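PDB 3MPR: putative endonuclease/exonuclease/phosphatase family protein from Bacteroides thetaiotaomicron, which probably acts as a metal-dependent nuclease of the DNase I-like superfamily, cleaving phosphodiester bonds in nucleic acids. Local coordinates for residues 37-41 with 42-46; 127-131 with 132-136. All coordinates share one frame; numbering follows the deposited sequence.

Contact 1: 37-41 with 42-46; sequences QMVQY and HDFDI
Tyr41 turns the edge of its ring onto a face of His42 in a T-shaped stack at the Schellman motif that ends helix 28-41. The two planes stand at 84°, and Tyr41 CD2 sits over the centre of the imidazole, 4.0 Å from His42 CE1. His42 CG lies anti to its carbonyl carbon (chi1 -72°), which sets the ring beside the last turn, with Met38 O at its edge, in plane. That carbonyl takes the backbone N-H of His42 and, weakly, His42 ND1. With an alanine here, Tyr41 would probably lose the aromatic face its edge rests on, and Met38 O its second, weaker donor. Phe44 offers a ring face to Val39, whose CA stands over it toward the rim, 4.2 Å from the centroid, in a CH-pi contact, while Val39 CG2 packs on Phe44 CD2. Tyr41 stacks with Tyr208 of the second subunit, and Asp43 OD1 forms a salt bridge with Arg240 of that subunit. Asp43, at positive phi, is the C-prime residue that ends the helix: Phe44 N reaches Val39 O, and Asp43 N bonds to Gln40 O. One water donates to both Gln40 O, at 2.6 Å, and Asp43 OD1, at 2.8 Å.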
ATOM      1  N   GLN A  37      -7.300  -1.573  -9.586  1.00  7.65           N
ATOM      2  CA  GLN A  37      -7.539  -1.470  -8.144  1.00 12.55           C
ATOM      3  C   GLN A  37      -6.329  -0.936  -7.368  1.00 12.66           C
ATOM      4  O   GLN A  37      -6.490  -0.137  -6.448  1.00  8.12           O
ATOM      5  CB  GLN A  37      -8.018  -2.798  -7.551  1.00 10.29           C
ATOM      6  CG  GLN A  37      -9.502  -3.096  -7.830  1.00 15.38           C
ATOM      7  CD  GLN A  37     -10.222  -3.636  -6.605  1.00 18.64           C
ATOM      8  OE1 GLN A  37     -10.144  -4.827  -6.309  1.00 19.38           O
ATOM      9  NE2 GLN A  37     -10.908  -2.751  -5.870  1.00 14.84           N
HETATM   10  N   MSE A  38      -5.121  -1.372  -7.717  1.00  7.76           N
HETATM   11  CA  MSE A  38      -3.933  -0.869  -7.006  1.00 10.75           C
HETATM   12  C   MSE A  38      -3.738   0.632  -7.209  1.00 11.35           C
HETATM   13  O   MSE A  38      -3.417   1.359  -6.267  1.00 10.30           O
HETATM   14  CB  MSE A  38      -2.673  -1.598  -7.448  1.00 10.10           C
HETATM   15  CG  MSE A  38      -2.674  -3.080  -7.125  1.00 14.85           C
HETATM   16 SE   MSE A  38      -0.937  -3.881  -7.515  1.00 27.14          SE
HETATM   17  CE  MSE A  38       0.121  -2.892  -6.228  1.00 11.35           C
ATOM     18  N   VAL A  39      -3.902   1.081  -8.450  1.00  9.14           N
ATOM     19  CA  VAL A  39      -3.814   2.504  -8.780  1.00  6.45           C
ATOM     20  C   VAL A  39      -4.791   3.319  -7.935  1.00  7.81           C
ATOM     21  O   VAL A  39      -4.459   4.389  -7.413  1.00 10.43           O
ATOM     22  CB  VAL A  39      -4.150   2.737 -10.276  1.00 12.48           C
ATOM     23  CG1 VAL A  39      -4.258   4.221 -10.588  1.00 12.64           C
ATOM     24  CG2 VAL A  39      -3.101   2.076 -11.172  1.00  9.56           C
ATOM     25  N   GLN A  40      -6.004   2.808  -7.795  1.00  5.75           N
ATOM     26  CA  GLN A  40      -7.026   3.507  -7.044  1.00  6.84           C
ATOM     27  C   GLN A  40      -6.740   3.453  -5.556  1.00  9.38           C
ATOM     28  O   GLN A  40      -6.733   4.484  -4.881  1.00 10.65           O
ATOM     29  CB  GLN A  40      -8.400   2.907  -7.357  1.00  9.79           C
ATOM     30  CG  GLN A  40      -8.805   3.103  -8.809  1.00 13.57           C
ATOM     31  CD  GLN A  40     -10.104   2.398  -9.155  1.00 12.23           C
ATOM     32  OE1 GLN A  40     -10.298   1.225  -8.823  1.00 11.40           O
ATOM     33  NE2 GLN A  40     -11.002   3.113  -9.815  1.00 12.58           N
ATOM     34  N   TYR A  41      -6.479   2.250  -5.048  1.00  7.06           N
ATOM     35  CA  TYR A  41      -6.260   2.087  -3.610  1.00  8.26           C
ATOM     36  C   TYR A  41      -5.024   2.829  -3.118  1.00  7.97           C
ATOM     37  O   TYR A  41      -5.018   3.393  -2.017  1.00  9.00           O
ATOM     38  CB  TYR A  41      -6.155   0.608  -3.234  1.00  7.25           C
ATOM     39  CG  TYR A  41      -6.108   0.421  -1.734  1.00  9.29           C
ATOM     40  CD1 TYR A  41      -7.266   0.449  -0.985  1.00  9.25           C
ATOM     41  CD2 TYR A  41      -4.894   0.269  -1.065  1.00  8.14           C
ATOM     42  CE1 TYR A  41      -7.239   0.292   0.382  1.00  2.90           C
ATOM     43  CE2 TYR A  41      -4.858   0.122   0.310  1.00  7.06           C
ATOM     44  CZ  TYR A  41      -6.028   0.133   1.024  1.00  9.02           C
ATOM     45  OH  TYR A  41      -6.001   0.005   2.394  1.00 13.34           O
ATOM     46  N   HIS A  42      -3.975   2.823  -3.933  1.00  6.18           N
ATOM     47  CA  HIS A  42      -2.710   3.446  -3.547  1.00  7.35           C
ATOM     48  C   HIS A  42      -2.597   4.903  -3.995  1.00  9.67           C
ATOM     49  O   HIS A  42      -1.537   5.508  -3.894  1.00 12.28           O
ATOM     50  CB  HIS A  42      -1.525   2.607  -4.031  1.00  7.33           C
ATOM     51  CG  HIS A  42      -1.354   1.330  -3.262  1.00  8.63           C
ATOM     52  ND1 HIS A  42      -1.740   0.100  -3.753  1.00 15.03           N
ATOM     53  CD2 HIS A  42      -0.851   1.100  -2.025  1.00  7.59           C
ATOM     54  CE1 HIS A  42      -1.483  -0.832  -2.850  1.00 10.92           C
ATOM     55  NE2 HIS A  42      -0.936  -0.251  -1.796  1.00 12.21           N
ATOM     56  N   ASP A  43      -3.708   5.458  -4.463  1.00  9.67           N
ATOM     57  CA  ASP A  43      -3.831   6.887  -4.722  1.00 11.59           C
ATOM     58  C   ASP A  43      -2.767   7.455  -5.669  1.00 11.99           C
ATOM     59  O   ASP A  43      -2.128   8.462  -5.344  1.00 12.30           O
ATOM     60  CB  ASP A  43      -3.789   7.666  -3.401  1.00 15.78           C
ATOM     61  CG  ASP A  43      -4.956   7.336  -2.485  1.00 21.92           C
ATOM     62  OD1 ASP A  43      -6.087   7.177  -2.989  1.00 20.55           O
ATOM     63  OD2 ASP A  43      -4.734   7.233  -1.256  1.00 20.80           O
ATOM     64  N   PHE A  44      -2.561   6.834  -6.827  1.00  8.14           N
ATOM     65  CA  PHE A  44      -1.614   7.419  -7.786  1.00 11.51           C
ATOM     66  C   PHE A  44      -2.248   8.687  -8.407  1.00 13.72           C
ATOM     67  O   PHE A  44      -3.285   8.607  -9.067  1.00 12.32           O
ATOM     68  CB  PHE A  44      -1.270   6.446  -8.926  1.00 10.25           C
ATOM     69  CG  PHE A  44      -0.593   5.155  -8.507  1.00 12.31           C
ATOM     70  CD1 PHE A  44      -0.204   4.915  -7.200  1.00 13.55           C
ATOM     71  CD2 PHE A  44      -0.336   4.176  -9.469  1.00 10.15           C
ATOM     72  CE1 PHE A  44       0.416   3.709  -6.852  1.00 11.18           C
ATOM     73  CE2 PHE A  44       0.292   2.976  -9.136  1.00  8.82           C
ATOM     74  CZ  PHE A  44       0.670   2.745  -7.817  1.00 11.03           C
ATOM     75  N   ASP A  45      -1.642   9.852  -8.200  1.00  8.82           N
ATOM     76  CA  ASP A  45      -2.141  11.067  -8.836  1.00  6.73           C
ATOM     77  C   ASP A  45      -1.796  11.071 -10.318  1.00  8.08           C
ATOM     78  O   ASP A  45      -2.586  11.477 -11.163  1.00  7.87           O
ATOM     79  CB  ASP A  45      -1.510  12.307  -8.206  1.00  1.95           C
ATOM     80  CG  ASP A  45      -1.966  12.536  -6.776  1.00 11.91           C
ATOM     81  OD1 ASP A  45      -3.066  12.061  -6.403  1.00 15.93           O
ATOM     82  OD2 ASP A  45      -1.222  13.195  -6.034  1.00 13.03           O
ATOM     83  N   ILE A  46      -0.578  10.642 -10.607  1.00  8.69           N
ATOM     84  CA  ILE A  46      -0.069  10.599 -11.959  1.00 10.54           C
ATOM     85  C   ILE A  46       0.984   9.510 -12.036  1.00  8.72           C
ATOM     86  O   ILE A  46       1.813   9.380 -11.144  1.00  8.02           O
ATOM     87  CB  ILE A  46       0.494  11.976 -12.368  1.00 13.27           C
ATOM     88  CG1 ILE A  46       1.177  11.908 -13.735  1.00 13.54           C
ATOM     89  CG2 ILE A  46       1.429  12.509 -11.314  1.00 18.78           C
ATOM     90  CD1 ILE A  46       1.246  13.258 -14.403  1.00 21.02           C
TER
HETATM   91  O   HOH W   1      -7.681   6.906  -5.259  1.00 16.84           O

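Contact 2: 127-131 with 132-136; sequences FKCKD and TGFEF
Phe136 holds its CG between the backbone N and the carbonyl carbon (chi1 62°), which swings its ring across the beta hairpin of strands 121-129 and 135-142 and under Phe127 CB. Phe127 CB sits over the Phe136 face, toward its rim and 3.6 Å from Phe136 CZ, as a CH-pi contact. The rings of Phe127 and Phe136 are nearly parallel but slid apart, with little overlap. Cys129, its SG anti to the carbonyl carbon (chi1 -59°), presents sulfur to the edges of two rings, 3.8 Å from Phe136 CE2 and 4.0 Å from Phe134 CD2. Phe134 also stacks on Phe289, and Phe127 meets Tyr88 edge-to-face, so this side of the hairpin faces the other sheet. On the opposite side Lys128 and Glu135 pass aliphatic carbons, CG to CG, at 3.8 Å; Lys128 NZ and Glu135 OE2 stay beyond salt-bridge range, and Glu135 OE1 hydrogen-bonds to His126 NE2. Phe127 and Phe136 form a hydrogen-bonded pair, joined by two backbone bonds, and Cys129 N adds a third to Phe134 O at 2.8 Å. At the turn Gly133 N reaches Cys129 O. Gly133 has positive phi (81°), where any side chain would collide with the carbonyl O of Thr132. Thr132 closes an ST turn: its OG1, also bonded to Thr5, accepts the N-H of Phe134 at 3.2 Å.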
ATOM      1  N   PHE A 127       2.501  19.614 -16.847  1.00  7.43           N
ATOM      2  CA  PHE A 127       1.257  19.658 -16.078  1.00  6.85           C
ATOM      3  C   PHE A 127       1.144  20.880 -15.182  1.00  9.07           C
ATOM      4  O   PHE A 127       2.151  21.452 -14.778  1.00 12.94           O
ATOM      5  CB  PHE A 127       1.132  18.407 -15.196  1.00 10.70           C
ATOM      6  CG  PHE A 127       0.918  17.150 -15.969  1.00 12.90           C
ATOM      7  CD1 PHE A 127       1.999  16.425 -16.433  1.00  9.35           C
ATOM      8  CD2 PHE A 127      -0.366  16.692 -16.233  1.00 13.17           C
ATOM      9  CE1 PHE A 127       1.810  15.275 -17.163  1.00  9.59           C
ATOM     10  CE2 PHE A 127      -0.567  15.529 -16.975  1.00 13.41           C
ATOM     11  CZ  PHE A 127       0.523  14.818 -17.433  1.00 13.01           C
ATOM     12  N   LYS A 128      -0.095  21.254 -14.859  1.00 10.78           N
ATOM     13  CA  LYS A 128      -0.366  22.319 -13.910  1.00  9.97           C
ATOM     14  C   LYS A 128      -1.388  21.826 -12.878  1.00 13.19           C
ATOM     15  O   LYS A 128      -2.481  21.391 -13.236  1.00 13.35           O
ATOM     16  CB  LYS A 128      -0.910  23.556 -14.630  1.00 12.65           C
ATOM     17  CG  LYS A 128      -1.167  24.746 -13.707  1.00 17.66           C
ATOM     18  CD  LYS A 128      -1.562  25.983 -14.499  1.00 21.56           C
ATOM     19  CE  LYS A 128      -1.585  27.220 -13.632  1.00 23.26           C
ATOM     20  NZ  LYS A 128      -2.084  28.406 -14.385  1.00 33.70           N
ATOM     21  N   CYS A 129      -1.032  21.911 -11.601  1.00 12.64           N
ATOM     22  CA  CYS A 129      -1.922  21.476 -10.542  1.00 12.23           C
ATOM     23  C   CYS A 129      -3.098  22.438 -10.432  1.00 14.36           C
ATOM     24  O   CYS A 129      -2.914  23.657 -10.333  1.00 12.93           O
ATOM     25  CB  CYS A 129      -1.162  21.380  -9.218  1.00 13.84           C
ATOM     26  SG  CYS A 129       0.231  20.231  -9.297  1.00 15.52           S
ATOM     27  N   LYS A 130      -4.302  21.892 -10.464  1.00 16.62           N
ATOM     28  CA  LYS A 130      -5.506  22.714 -10.402  1.00 21.16           C
ATOM     29  C   LYS A 130      -5.650  23.441  -9.063  1.00 25.01           C
ATOM     30  O   LYS A 130      -6.171  24.555  -9.016  1.00 26.38           O
ATOM     31  CB  LYS A 130      -6.751  21.875 -10.692  1.00 17.49           C
ATOM     32  CG  LYS A 130      -6.872  21.459 -12.150  1.00 17.61           C
ATOM     33  CD  LYS A 130      -8.171  20.708 -12.412  1.00 21.06           C
ATOM     34  CE  LYS A 130      -8.420  20.562 -13.901  1.00 25.68           C
ATOM     35  NZ  LYS A 130      -9.674  19.806 -14.224  1.00 28.62           N
ATOM     36  N   ASP A 131      -5.184  22.830  -7.978  1.00 19.98           N
ATOM     37  CA  ASP A 131      -5.312  23.496  -6.687  1.00 22.28           C
ATOM     38  C   ASP A 131      -4.255  24.581  -6.467  1.00 24.60           C
ATOM     39  O   ASP A 131      -4.596  25.731  -6.200  1.00 31.29           O
ATOM     40  CB  ASP A 131      -5.364  22.508  -5.508  1.00 21.33           C
ATOM     41  CG  ASP A 131      -4.234  21.501  -5.523  1.00 26.70           C
ATOM     42  OD1 ASP A 131      -3.330  21.598  -6.382  1.00 22.94           O
ATOM     43  OD2 ASP A 131      -4.246  20.601  -4.656  1.00 34.14           O
ATOM     44  N   THR A 132      -2.981  24.240  -6.613  1.00 14.61           N
ATOM     45  CA  THR A 132      -1.926  25.176  -6.233  1.00 17.20           C
ATOM     46  C   THR A 132      -1.359  25.961  -7.405  1.00 15.75           C
ATOM     47  O   THR A 132      -0.651  26.954  -7.208  1.00 12.36           O
ATOM     48  CB  THR A 132      -0.748  24.457  -5.552  1.00 17.32           C
ATOM     49  OG1 THR A 132      -0.116  23.579  -6.493  1.00 13.03           O
ATOM     50  CG2 THR A 132      -1.226  23.657  -4.354  1.00 17.56           C
ATOM     51  N   GLY A 133      -1.637  25.506  -8.620  1.00 16.30           N
ATOM     52  CA  GLY A 133      -1.058  26.131  -9.797  1.00 14.04           C
ATOM     53  C   GLY A 133       0.362  25.678 -10.102  1.00 14.69           C
ATOM     54  O   GLY A 133       0.963  26.117 -11.092  1.00 10.73           O
ATOM     55  N   PHE A 134       0.906  24.797  -9.265  1.00 13.39           N
ATOM     56  CA  PHE A 134       2.272  24.296  -9.462  1.00 14.27           C
ATOM     57  C   PHE A 134       2.421  23.666 -10.846  1.00 11.69           C
ATOM     58  O   PHE A 134       1.630  22.800 -11.224  1.00  9.91           O
ATOM     59  CB  PHE A 134       2.619  23.269  -8.366  1.00 12.38           C
ATOM     60  CG  PHE A 134       3.938  22.562  -8.576  1.00 13.33           C
ATOM     61  CD1 PHE A 134       5.106  23.280  -8.776  1.00  9.61           C
ATOM     62  CD2 PHE A 134       4.009  21.180  -8.537  1.00 14.98           C
ATOM     63  CE1 PHE A 134       6.317  22.637  -8.971  1.00 14.16           C
ATOM     64  CE2 PHE A 134       5.224  20.535  -8.712  1.00 12.37           C
ATOM     65  CZ  PHE A 134       6.370  21.261  -8.928  1.00 11.47           C
ATOM     66  N   GLU A 135       3.435  24.095 -11.592  1.00 10.83           N
ATOM     67  CA  GLU A 135       3.721  23.517 -12.906  1.00 12.64           C
ATOM     68  C   GLU A 135       4.994  22.667 -12.893  1.00 13.99           C
ATOM     69  O   GLU A 135       5.981  23.028 -12.263  1.00 12.59           O
ATOM     70  CB  GLU A 135       3.842  24.630 -13.954  1.00 10.18           C
ATOM     71  CG  GLU A 135       2.535  25.372 -14.171  1.00 10.91           C
ATOM     72  CD  GLU A 135       2.625  26.416 -15.268  1.00 20.16           C
ATOM     73  OE1 GLU A 135       3.270  26.150 -16.303  1.00 22.21           O
ATOM     74  OE2 GLU A 135       2.051  27.505 -15.086  1.00 21.04           O
ATOM     75  N   PHE A 136       4.967  21.544 -13.605  1.00 11.44           N
ATOM     76  CA  PHE A 136       6.104  20.617 -13.632  1.00 12.29           C
ATOM     77  C   PHE A 136       6.075  19.784 -14.911  1.00 11.95           C
ATOM     78  O   PHE A 136       5.042  19.691 -15.575  1.00 11.03           O
ATOM     79  CB  PHE A 136       6.099  19.687 -12.398  1.00 13.60           C
ATOM     80  CG  PHE A 136       4.882  18.792 -12.307  1.00 11.74           C
ATOM     81  CD1 PHE A 136       4.927  17.474 -12.749  1.00 11.45           C
ATOM     82  CD2 PHE A 136       3.694  19.272 -11.771  1.00 10.57           C
ATOM     83  CE1 PHE A 136       3.803  16.649 -12.666  1.00 11.90           C
ATOM     84  CE2 PHE A 136       2.577  18.466 -11.685  1.00 11.61           C
ATOM     85  CZ  PHE A 136       2.626  17.148 -12.132  1.00 12.89           C
TER

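Overall arrangement
From the N terminus the chain first reaches contact 1, where helix 28-41 ends and the loop leads into strand 46-50, an inner strand of the seven-stranded sheet. Contact 2 comes later, as the turn between strands 121-129 and 135-142, neighbours in the six-stranded sheet. Each is local, one at a helix end and one at a hairpin turn; contact 1 closes before contact 2 opens, so they lie in series and neither nest nor cross. Their centres are about 19 Å apart, yet they touch where the sheets of this DNase I-like fold face each other: Ile46 CD1 packs on Phe127 CE1 at 3.5 Å. Contact 1 also faces the second subunit, whereas no other chain of the assembly touches contact 2.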